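Local coordinates for ABC-type transport system, sugar-family extracellular solute-binding protein (Peptoclostridium difficile 630, PDB 6HNI) that binds tyrosine as the substrate-binding lipoprotein of an ABC-type transport system, probably delivering it for uptake, and also has adhesive properties, at residues A36-F44 with D86-P94; I106-S114 with Y258-A269. The protein carries 1 engineered substitution. All blocks are in the same frame, centred on the assembly; numbering follows the deposited sequence.

From the N terminus, strand 24-30 leads into helix 35-50, whose first turns supply residues 36-44. The chain then makes strand 59-65 and helix 70-82 before strand 87-91 brings residues 86-94 against that helix, so contact 1 closes a loop of 41 residues. Helix 93-102 follows, and strand 108-113 lines up beside 87-91 in the same parallel sheet. Contact 2 opens only here and closes 143 residues later, when helix 258-273 returns from the other half of the protein. The two contacts therefore run in series. Their centres lie about 6 Å apart, both reach the bound tyrosine, and together they lay two helices on neighbouring strands.

Contact 1: A36-F44 with D86-P94; sequences ALDATRTGF and DLIFAISTP. With TYR (tyrosine), chain B; EDO (1,2-ethanediol), chain C.
Helix 35-50 lies on strand 87-91 of the parallel sheet, and Phe-44 and Phe-89 meet between them in an offset stack. The ring planes are only 7° apart and the centroids 3.7 Å. Both side chains hold CG anti to the backbone N (chi1 177° for Phe-44); they slide past each other in opposite directions, and the rings are almost parallel. Phe-89 CE2 comes to 3.3 Å from Phe-44 CG, while CB of Phe-89 adds an off-centre CH-pi contact to the Phe-44 ring. The Phe-89 ring is a layer in a sandwich: Phe-44 covers one face, and Ile-91 CG1 of its own strand sits over the rim of the opposite one.

Nearer the ligand, Ile-91 fits among Leu-37, Thr-40 and Arg-41. Its CG2 branch reaches Leu-37 CB at 3.7 Å and Thr-40 OG1 at 3.3 Å, and its CD1 lies against Arg-41 CB. Thr-40 OG1 is tucked between the backbone N and the carbonyl carbon (chi1 71°), where it donates to Leu-37 O at 2.9 Å; that buried hydroxyl is satisfied inside its own helix. Arg-41 bends away at chi2 to a cation-pi contact with Phe-63 and a two-nitrogen grip on ethanediol, probably from the crystallisation liquor.

Past the strand, Ser-92 occupies the N-cap position of helix 93-102. Thr-93 N gives the tyrosine ligand's O a nearly straight 2.8 Å bond, and Thr-93 OG1 bonds to the ligand's OXT at 2.6 Å. A ligand carboxylate held at a helix N terminus, just beyond the C-terminal end of a parallel strand, is characteristic of the alpha/beta lobes of periplasmic-binding-protein folds.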
loop_
_atom_site.group_PDB
_atom_site.type_symbol
_atom_site.label_atom_id
_atom_site.label_comp_id
_atom_site.label_asym_id
_atom_site.label_seq_id
_atom_site.Cartn_x
_atom_site.Cartn_y
_atom_site.Cartn_z
ATOM N N ALA A 36 3.669 -5.052 -2.580
ATOM C CA ALA A 36 3.706 -3.642 -2.906
ATOM C C ALA A 36 4.875 -2.999 -2.218
ATOM O O ALA A 36 5.578 -2.140 -2.808
ATOM C CB ALA A 36 2.395 -2.951 -2.463
ATOM N N LEU A 37 5.099 -3.309 -0.949
ATOM C CA LEU A 37 6.198 -2.645 -0.233
ATOM C C LEU A 37 7.533 -3.059 -0.809
ATOM O O LEU A 37 8.422 -2.188 -0.984
ATOM C CB LEU A 37 6.146 -2.910 1.266
ATOM C CG LEU A 37 4.797 -2.610 1.965
ATOM C CD1 LEU A 37 4.976 -2.623 3.447
ATOM C CD2 LEU A 37 4.150 -1.302 1.527
ATOM N N ASP A 38 7.698 -4.323 -1.089
ATOM C CA ASP A 38 8.933 -4.851 -1.722
ATOM C C ASP A 38 9.176 -4.173 -3.059
ATOM O O ASP A 38 10.329 -3.818 -3.406
ATOM C CB ASP A 38 8.787 -6.355 -1.996
ATOM C CG ASP A 38 8.860 -7.247 -0.741
ATOM O OD1 ASP A 38 9.138 -6.747 0.389
ATOM O OD2 ASP A 38 8.605 -8.500 -0.897
ATOM N N ALA A 39 8.129 -3.967 -3.831
ATOM C CA ALA A 39 8.259 -3.343 -5.170
ATOM C C ALA A 39 8.761 -1.909 -5.052
ATOM O O ALA A 39 9.621 -1.450 -5.874
ATOM C CB ALA A 39 6.940 -3.410 -5.957
ATOM N N THR A 40 8.319 -1.164 -4.052
ATOM C CA THR A 40 8.795 0.212 -3.913
ATOM C C THR A 40 10.267 0.228 -3.594
ATOM O O THR A 40 10.964 1.141 -4.088
ATOM C CB THR A 40 8.034 1.069 -2.897
ATOM O OG1 THR A 40 8.329 0.632 -1.565
ATOM C CG2 THR A 40 6.556 1.024 -3.136
ATOM N N ARG A 41 10.749 -0.665 -2.761
ATOM C CA ARG A 41 12.174 -0.701 -2.430
ATOM C C ARG A 41 12.971 -0.993 -3.704
ATOM O O ARG A 41 14.030 -0.353 -3.977
ATOM C CB ARG A 41 12.438 -1.739 -1.326
ATOM C CG ARG A 41 13.822 -1.745 -0.702
ATOM C CD ARG A 41 14.776 -2.574 -1.502
ATOM N NE ARG A 41 16.039 -2.865 -0.813
ATOM C CZ ARG A 41 16.279 -3.884 0.013
ATOM N NH1 ARG A 41 17.501 -4.090 0.486
ATOM N NH2 ARG A 41 15.342 -4.752 0.338
ATOM N N THR A 42 12.509 -1.962 -4.482
ATOM C CA THR A 42 13.171 -2.333 -5.734
ATOM C C THR A 42 13.315 -1.126 -6.659
ATOM O O THR A 42 14.430 -0.829 -7.186
ATOM C CB THR A 42 12.399 -3.466 -6.413
ATOM O OG1 THR A 42 12.530 -4.623 -5.587
ATOM C CG2 THR A 42 12.947 -3.798 -7.800
ATOM N N GLY A 43 12.233 -0.405 -6.881
ATOM C CA GLY A 43 12.259 0.785 -7.745
ATOM C C GLY A 43 13.145 1.885 -7.220
ATOM O O GLY A 43 13.893 2.530 -8.022
ATOM N N PHE A 44 13.112 2.153 -5.925
ATOM C CA PHE A 44 13.900 3.218 -5.323
ATOM C C PHE A 44 15.380 2.949 -5.564
ATOM O O PHE A 44 16.117 3.860 -5.987
ATOM C CB PHE A 44 13.618 3.267 -3.821
ATOM C CG PHE A 44 14.396 4.258 -3.018
ATOM C CD1 PHE A 44 13.889 5.493 -2.770
ATOM C CD2 PHE A 44 15.581 3.882 -2.371
ATOM C CE1 PHE A 44 14.567 6.415 -1.990
ATOM C CE2 PHE A 44 16.268 4.816 -1.587
ATOM C CZ PHE A 44 15.754 6.064 -1.383
ATOM N N ASP A 86 21.946 10.418 6.478
ATOM C CA ASP A 86 21.705 11.572 5.621
ATOM C C ASP A 86 20.291 11.666 5.047
ATOM O O ASP A 86 19.797 12.739 4.746
ATOM C CB ASP A 86 22.736 11.542 4.480
ATOM C CG ASP A 86 24.175 11.676 4.975
ATOM O OD1 ASP A 86 24.449 12.782 5.440
ATOM O OD2 ASP A 86 24.935 10.652 4.948
ATOM N N LEU A 87 19.639 10.501 4.956
ATOM C CA LEU A 87 18.303 10.390 4.371
ATOM C C LEU A 87 17.695 9.104 4.918
ATOM O O LEU A 87 18.346 8.086 5.011
ATOM C CB LEU A 87 18.404 10.291 2.842
ATOM C CG LEU A 87 17.124 9.924 2.072
ATOM C CD1 LEU A 87 16.157 11.049 2.173
ATOM C CD2 LEU A 87 17.455 9.662 0.599
ATOM N N ILE A 88 16.391 9.203 5.217
ATOM C CA ILE A 88 15.572 8.012 5.569
ATOM C C ILE A 88 14.484 7.798 4.528
ATOM O O ILE A 88 13.817 8.751 4.165
ATOM C CB ILE A 88 14.947 8.222 6.942
ATOM C CG1 ILE A 88 16.016 8.242 8.021
ATOM C CG2 ILE A 88 13.938 7.070 7.250
ATOM C CD1 ILE A 88 15.541 8.763 9.363
ATOM N N PHE A 89 14.442 6.605 3.984
ATOM C CA PHE A 89 13.378 6.216 3.058
ATOM C C PHE A 89 12.443 5.264 3.855
ATOM O O PHE A 89 12.861 4.213 4.303
ATOM C CB PHE A 89 13.999 5.484 1.870
ATOM C CG PHE A 89 13.025 4.884 0.877
ATOM C CD1 PHE A 89 11.865 5.550 0.478
ATOM C CD2 PHE A 89 13.309 3.668 0.313
ATOM C CE1 PHE A 89 10.978 4.920 -0.430
ATOM C CE2 PHE A 89 12.454 3.068 -0.600
ATOM C CZ PHE A 89 11.306 3.738 -0.972
ATOM N N ALA A 90 11.202 5.742 3.970
ATOM C CA ALA A 90 10.175 5.002 4.808
ATOM C C ALA A 90 9.069 4.475 3.890
ATOM O O ALA A 90 8.435 5.219 3.130
ATOM C CB ALA A 90 9.617 5.930 5.895
ATOM N N ILE A 91 8.805 3.163 4.047
ATOM C CA ILE A 91 7.904 2.457 3.187
ATOM C C ILE A 91 6.738 1.997 4.076
ATOM O O ILE A 91 6.930 1.098 4.888
ATOM C CB ILE A 91 8.580 1.244 2.517
ATOM C CG1 ILE A 91 9.827 1.687 1.693
ATOM C CG2 ILE A 91 7.612 0.451 1.672
ATOM C CD1 ILE A 91 10.616 0.485 1.267
ATOM N N SER A 92 5.588 2.615 3.787
ATOM C CA SER A 92 4.273 2.459 4.509
ATOM C C SER A 92 4.058 3.563 5.505
ATOM O O SER A 92 4.975 4.160 6.079
ATOM C CB SER A 92 4.108 1.101 5.203
ATOM O OG SER A 92 4.735 1.099 6.471
ATOM N N THR A 93 2.748 3.734 5.863
ATOM C CA THR A 93 2.343 4.714 6.839
ATOM C C THR A 93 2.976 4.469 8.209
ATOM O O THR A 93 3.501 5.380 8.814
ATOM C CB THR A 93 0.823 4.914 6.871
ATOM O OG1 THR A 93 0.372 5.419 5.631
ATOM C CG2 THR A 93 0.396 5.841 7.980
ATOM N N PRO A 94 2.819 3.247 8.776
ATOM C CA PRO A 94 3.463 3.019 10.074
ATOM C C PRO A 94 4.978 3.293 10.123
ATOM O O PRO A 94 5.476 3.895 11.101
ATOM C CB PRO A 94 3.088 1.560 10.411
ATOM C CG PRO A 94 1.876 1.285 9.582
ATOM C CD PRO A 94 2.122 2.054 8.301
HETATM N N TYR B . -1.151 2.234 1.733
HETATM C CA TYR B . -0.477 1.532 2.839
HETATM C C TYR B . 0.009 2.545 3.863
HETATM O O TYR B . 0.730 2.151 4.772
HETATM C CB TYR B . 0.581 0.522 2.349
HETATM C CG TYR B . -0.014 -0.611 1.580
HETATM C CD1 TYR B . -0.853 -1.551 2.248
HETATM C CD2 TYR B . 0.135 -0.777 0.236
HETATM C CE1 TYR B . -1.472 -2.547 1.539
HETATM C CE2 TYR B . -0.478 -1.775 -0.489
HETATM C CZ TYR B . -1.319 -2.690 0.187
HETATM O OH TYR B . -1.951 -3.692 -0.523
HETATM O OXT TYR B . -0.393 3.689 3.827
HETATM C C1 EDO C . 17.356 -8.230 2.117
HETATM O O1 EDO C . 16.428 -7.258 1.604
HETATM C C2 EDO C . 18.381 -7.565 3.035
HETATM O O2 EDO C . 18.902 -6.376 2.404
#

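Contact 2: I106-S114 with Y258-A269; sequences IPILITAVS and YEKLGYKTGEMA. With TYR (tyrosine), chain B.
Leu-109 is the main bump on strand 108-113 where helix 258-273 lies along it; the axes of strand 108-111 and helix 258-269 run almost antiparallel, at 166°, and approach to 8.7 Å. Its side chain enters the hollow between Thr-265, Met-268 and Ala-269. CD1 presses onto the backbone, 3.3 Å from Ala-269 N, and also touches Ala-269 CB. The other branch, CD2, leans toward Met-268 CB, and CB of Leu-109 faces Thr-265 CG2.

Thr-265 is the answering bump from the helix. Its methyl CG2, anti to the backbone N, pushes toward the strand and ends 3.5 Å from Ile-110 O. The hydroxyl swings the other way, to the helix: OG1 donates to Leu-261 O at 2.8 Å, on the face of that carbonyl plane opposite Thr-265 N. Thr-111 OG1 rests at 3.5 Å from Leu-261 CD2, its side chain crossing those of both Leu-261 and Thr-265. The hydroxyls of Thr-111 and Thr-265 are joined through a common partner, each hydrogen-bonded to Thr-135 OG1 of strand 132-136. The backbones come nearest at Thr-111 and Gly-262, with CA atoms 6.6 Å apart.

At the pocket end the strand turns a corner, and the small Ala-112 meets the edge of the Tyr-258 ring, CB to CE2 at 4.0 Å. That ring also touches the bound tyrosine, while its OH is hydrogen-bonded to Asp-137. Beyond the corner, Ser-114 N donates to the ligand's OXT, and Ser-114 OG accepts from the ligand's N at 2.9 Å.

The helix thus spans three strands, resting on Phe-89 and Leu-87 of 87-91 and on Ser-133 and Thr-135 of 132-136, with helix 35-50 beside it touching Tyr-258.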
loop_
_atom_site.group_PDB
_atom_site.type_symbol
_atom_site.label_atom_id
_atom_site.label_comp_id
_atom_site.label_asym_id
_atom_site.label_seq_id
_atom_site.Cartn_x
_atom_site.Cartn_y
_atom_site.Cartn_z
ATOM N N ILE A 106 16.425 15.060 9.927
ATOM C CA ILE A 106 16.890 14.262 8.808
ATOM C C ILE A 106 15.772 14.217 7.769
ATOM O O ILE A 106 14.605 13.913 8.104
ATOM C CB ILE A 106 17.264 12.841 9.260
ATOM C CG1 ILE A 106 18.366 12.853 10.325
ATOM C CG2 ILE A 106 17.588 11.891 8.090
ATOM C CD1 ILE A 106 18.673 11.499 10.911
ATOM N N PRO A 107 16.026 14.410 6.479
ATOM C CA PRO A 107 14.980 14.307 5.488
ATOM C C PRO A 107 14.450 12.884 5.406
ATOM O O PRO A 107 15.219 11.921 5.396
ATOM C CB PRO A 107 15.648 14.735 4.165
ATOM C CG PRO A 107 17.061 14.599 4.451
ATOM C CD PRO A 107 17.330 14.860 5.851
ATOM N N ILE A 108 13.111 12.800 5.326
ATOM C CA ILE A 108 12.419 11.540 5.199
ATOM C C ILE A 108 11.679 11.538 3.878
ATOM O O ILE A 108 10.886 12.449 3.625
ATOM C CB ILE A 108 11.445 11.344 6.359
ATOM C CG1 ILE A 108 12.168 11.324 7.716
ATOM C CG2 ILE A 108 10.631 10.077 6.103
ATOM C CD1 ILE A 108 11.177 11.542 8.887
ATOM N N LEU A 109 11.937 10.541 3.053
ATOM C CA LEU A 109 11.168 10.337 1.834
ATOM C C LEU A 109 10.290 9.121 2.100
ATOM O O LEU A 109 10.775 8.079 2.452
ATOM C CB LEU A 109 12.060 10.097 0.615
ATOM C CG LEU A 109 12.695 11.405 0.068
ATOM C CD1 LEU A 109 13.570 10.963 -1.036
ATOM C CD2 LEU A 109 11.668 12.372 -0.467
ATOM N N ILE A 110 9.012 9.313 1.825
ATOM C CA ILE A 110 8.005 8.238 2.042
ATOM C C ILE A 110 7.589 7.670 0.717
ATOM O O ILE A 110 7.647 8.303 -0.348
ATOM C CB ILE A 110 6.772 8.813 2.807
ATOM C CG1 ILE A 110 5.954 9.743 1.975
ATOM C CG2 ILE A 110 7.231 9.413 4.105
ATOM C CD1 ILE A 110 4.748 10.418 2.627
ATOM N N THR A 111 7.028 6.454 0.771
ATOM C CA THR A 111 6.293 5.888 -0.327
ATOM C C THR A 111 5.229 4.930 0.303
ATOM O O THR A 111 5.336 4.584 1.511
ATOM C CB THR A 111 7.119 5.079 -1.307
ATOM O OG1 THR A 111 6.348 4.791 -2.507
ATOM C CG2 THR A 111 7.721 3.827 -0.734
ATOM N N ALA A 112 4.264 4.573 -0.534
ATOM C CA ALA A 112 3.165 3.610 -0.084
ATOM C C ALA A 112 2.482 4.174 1.122
ATOM O O ALA A 112 2.085 3.364 1.991
ATOM C CB ALA A 112 3.745 2.261 0.169
ATOM N N VAL A 113 2.260 5.465 1.166
ATOM C CA VAL A 113 1.493 6.149 2.205
ATOM C C VAL A 113 0.244 6.675 1.561
ATOM O O VAL A 113 0.252 7.492 0.671
ATOM C CB VAL A 113 2.285 7.287 2.855
ATOM C CG1 VAL A 113 1.433 8.155 3.774
ATOM C CG2 VAL A 113 3.475 6.727 3.570
ATOM N N SER A 114 -0.944 6.196 2.049
ATOM C CA SER A 114 -2.172 6.523 1.380
ATOM C C SER A 114 -2.558 7.970 1.484
ATOM O O SER A 114 -3.056 8.552 0.522
ATOM C CB SER A 114 -3.355 5.671 1.945
ATOM O OG SER A 114 -3.138 4.308 1.795
ATOM N N TYR A 258 3.604 -0.146 -8.086
ATOM C CA TYR A 258 4.382 0.270 -6.919
ATOM C C TYR A 258 5.907 0.358 -7.190
ATOM O O TYR A 258 6.580 1.193 -6.579
ATOM C CB TYR A 258 4.097 -0.659 -5.745
ATOM C CG TYR A 258 2.855 -0.241 -4.956
ATOM C CD1 TYR A 258 1.568 -0.583 -5.416
ATOM C CD2 TYR A 258 2.948 0.468 -3.801
ATOM C CE1 TYR A 258 0.461 -0.199 -4.707
ATOM C CE2 TYR A 258 1.803 0.808 -3.047
ATOM C CZ TYR A 258 0.572 0.484 -3.554
ATOM O OH TYR A 258 -0.584 0.797 -2.828
ATOM N N GLU A 259 6.401 -0.466 -8.100
ATOM C CA GLU A 259 7.834 -0.320 -8.487
ATOM C C GLU A 259 8.029 1.056 -9.088
ATOM O O GLU A 259 9.043 1.742 -8.773
ATOM C CB GLU A 259 8.255 -1.418 -9.428
ATOM C CG GLU A 259 9.780 -1.302 -9.651
ATOM C CD GLU A 259 10.427 -2.442 -10.439
ATOM O OE1 GLU A 259 9.892 -3.584 -10.496
ATOM O OE2 GLU A 259 11.535 -2.191 -10.976
ATOM N N LYS A 260 7.157 1.487 -9.985
ATOM C CA LYS A 260 7.269 2.861 -10.560
ATOM C C LYS A 260 7.155 3.934 -9.509
ATOM O O LYS A 260 7.786 5.007 -9.585
ATOM C CB LYS A 260 6.297 3.095 -11.709
ATOM C CG LYS A 260 6.517 2.163 -12.888
ATOM C CD LYS A 260 5.535 2.402 -14.011
ATOM C CE LYS A 260 5.825 1.542 -15.214
ATOM N NZ LYS A 260 5.083 2.084 -16.366
ATOM N N LEU A 261 6.283 3.738 -8.527
ATOM C CA LEU A 261 6.133 4.693 -7.417
ATOM C C LEU A 261 7.438 4.816 -6.600
ATOM O O LEU A 261 7.831 5.925 -6.227
ATOM C CB LEU A 261 4.929 4.323 -6.520
ATOM C CG LEU A 261 4.374 5.419 -5.631
ATOM C CD1 LEU A 261 3.524 6.400 -6.447
ATOM C CD2 LEU A 261 3.501 4.809 -4.497
ATOM N N GLY A 262 8.068 3.679 -6.348
ATOM C CA GLY A 262 9.357 3.644 -5.677
ATOM C C GLY A 262 10.482 4.312 -6.482
ATOM O O GLY A 262 11.280 5.051 -5.916
ATOM N N TYR A 263 10.418 4.094 -7.772
ATOM C CA TYR A 263 11.441 4.680 -8.703
ATOM C C TYR A 263 11.285 6.191 -8.636
ATOM O O TYR A 263 12.299 6.924 -8.517
ATOM C CB TYR A 263 11.177 4.129 -10.083
ATOM C CG TYR A 263 12.251 4.548 -11.052
ATOM C CD1 TYR A 263 12.238 5.819 -11.588
ATOM C CD2 TYR A 263 13.326 3.696 -11.357
ATOM C CE1 TYR A 263 13.267 6.249 -12.462
ATOM C CE2 TYR A 263 14.349 4.104 -12.234
ATOM C CZ TYR A 263 14.298 5.380 -12.748
ATOM O OH TYR A 263 15.356 5.811 -13.579
ATOM N N LYS A 264 10.072 6.738 -8.701
ATOM C CA LYS A 264 9.836 8.173 -8.559
ATOM C C LYS A 264 10.395 8.687 -7.242
ATOM O O LYS A 264 11.031 9.741 -7.151
ATOM C CB LYS A 264 8.314 8.505 -8.701
ATOM C CG LYS A 264 7.920 9.913 -8.342
ATOM C CD LYS A 264 8.456 10.915 -9.355
ATOM C CE LYS A 264 7.956 12.322 -9.013
ATOM N NZ LYS A 264 8.494 13.274 -10.030
ATOM N N THR A 265 10.158 7.944 -6.154
ATOM C CA THR A 265 10.677 8.351 -4.867
ATOM C C THR A 265 12.257 8.414 -4.876
ATOM O O THR A 265 12.844 9.289 -4.222
ATOM C CB THR A 265 10.212 7.403 -3.738
ATOM O OG1 THR A 265 8.772 7.158 -3.868
ATOM C CG2 THR A 265 10.435 8.032 -2.415
ATOM N N GLY A 266 12.861 7.454 -5.559
ATOM C CA GLY A 266 14.327 7.461 -5.704
ATOM C C GLY A 266 14.773 8.682 -6.476
ATOM O O GLY A 266 15.826 9.267 -6.129
ATOM N N GLU A 267 14.049 9.093 -7.501
ATOM C CA GLU A 267 14.405 10.347 -8.204
ATOM C C GLU A 267 14.311 11.526 -7.269
ATOM O O GLU A 267 15.154 12.433 -7.293
ATOM C CB GLU A 267 13.539 10.592 -9.411
ATOM C CG GLU A 267 13.657 9.576 -10.501
ATOM C CD GLU A 267 12.909 9.984 -11.762
ATOM O OE1 GLU A 267 11.760 10.460 -11.647
ATOM O OE2 GLU A 267 13.468 9.821 -12.883
ATOM N N MET A 268 13.330 11.554 -6.337
ATOM C CA MET A 268 13.234 12.614 -5.381
ATOM C C MET A 268 14.366 12.540 -4.372
ATOM O O MET A 268 14.923 13.570 -3.961
ATOM C CB MET A 268 11.871 12.490 -4.637
ATOM C CG MET A 268 10.710 12.690 -5.569
ATOM S SD MET A 268 9.056 12.343 -4.926
ATOM C CE MET A 268 8.826 13.832 -4.012
ATOM N N ALA A 269 14.816 11.332 -4.035
ATOM C CA ALA A 269 16.027 11.154 -3.208
ATOM C C ALA A 269 17.250 11.777 -3.821
ATOM O O ALA A 269 18.071 12.361 -3.106
ATOM C CB ALA A 269 16.333 9.689 -2.905
HETATM N N TYR B . -1.151 2.234 1.733
HETATM C CA TYR B . -0.477 1.532 2.839
HETATM C C TYR B . 0.009 2.545 3.863
HETATM O O TYR B . 0.730 2.151 4.772
HETATM C CB TYR B . 0.581 0.522 2.349
HETATM C CG TYR B . -0.014 -0.611 1.580
HETATM C CD1 TYR B . -0.853 -1.551 2.248
HETATM C CD2 TYR B . 0.135 -0.777 0.236
HETATM C CE1 TYR B . -1.472 -2.547 1.539
HETATM C CE2 TYR B . -0.478 -1.775 -0.489
HETATM C CZ TYR B . -1.319 -2.690 0.187
HETATM O OH TYR B . -1.951 -3.692 -0.523
HETATM O OXT TYR B . -0.393 3.689 3.827
#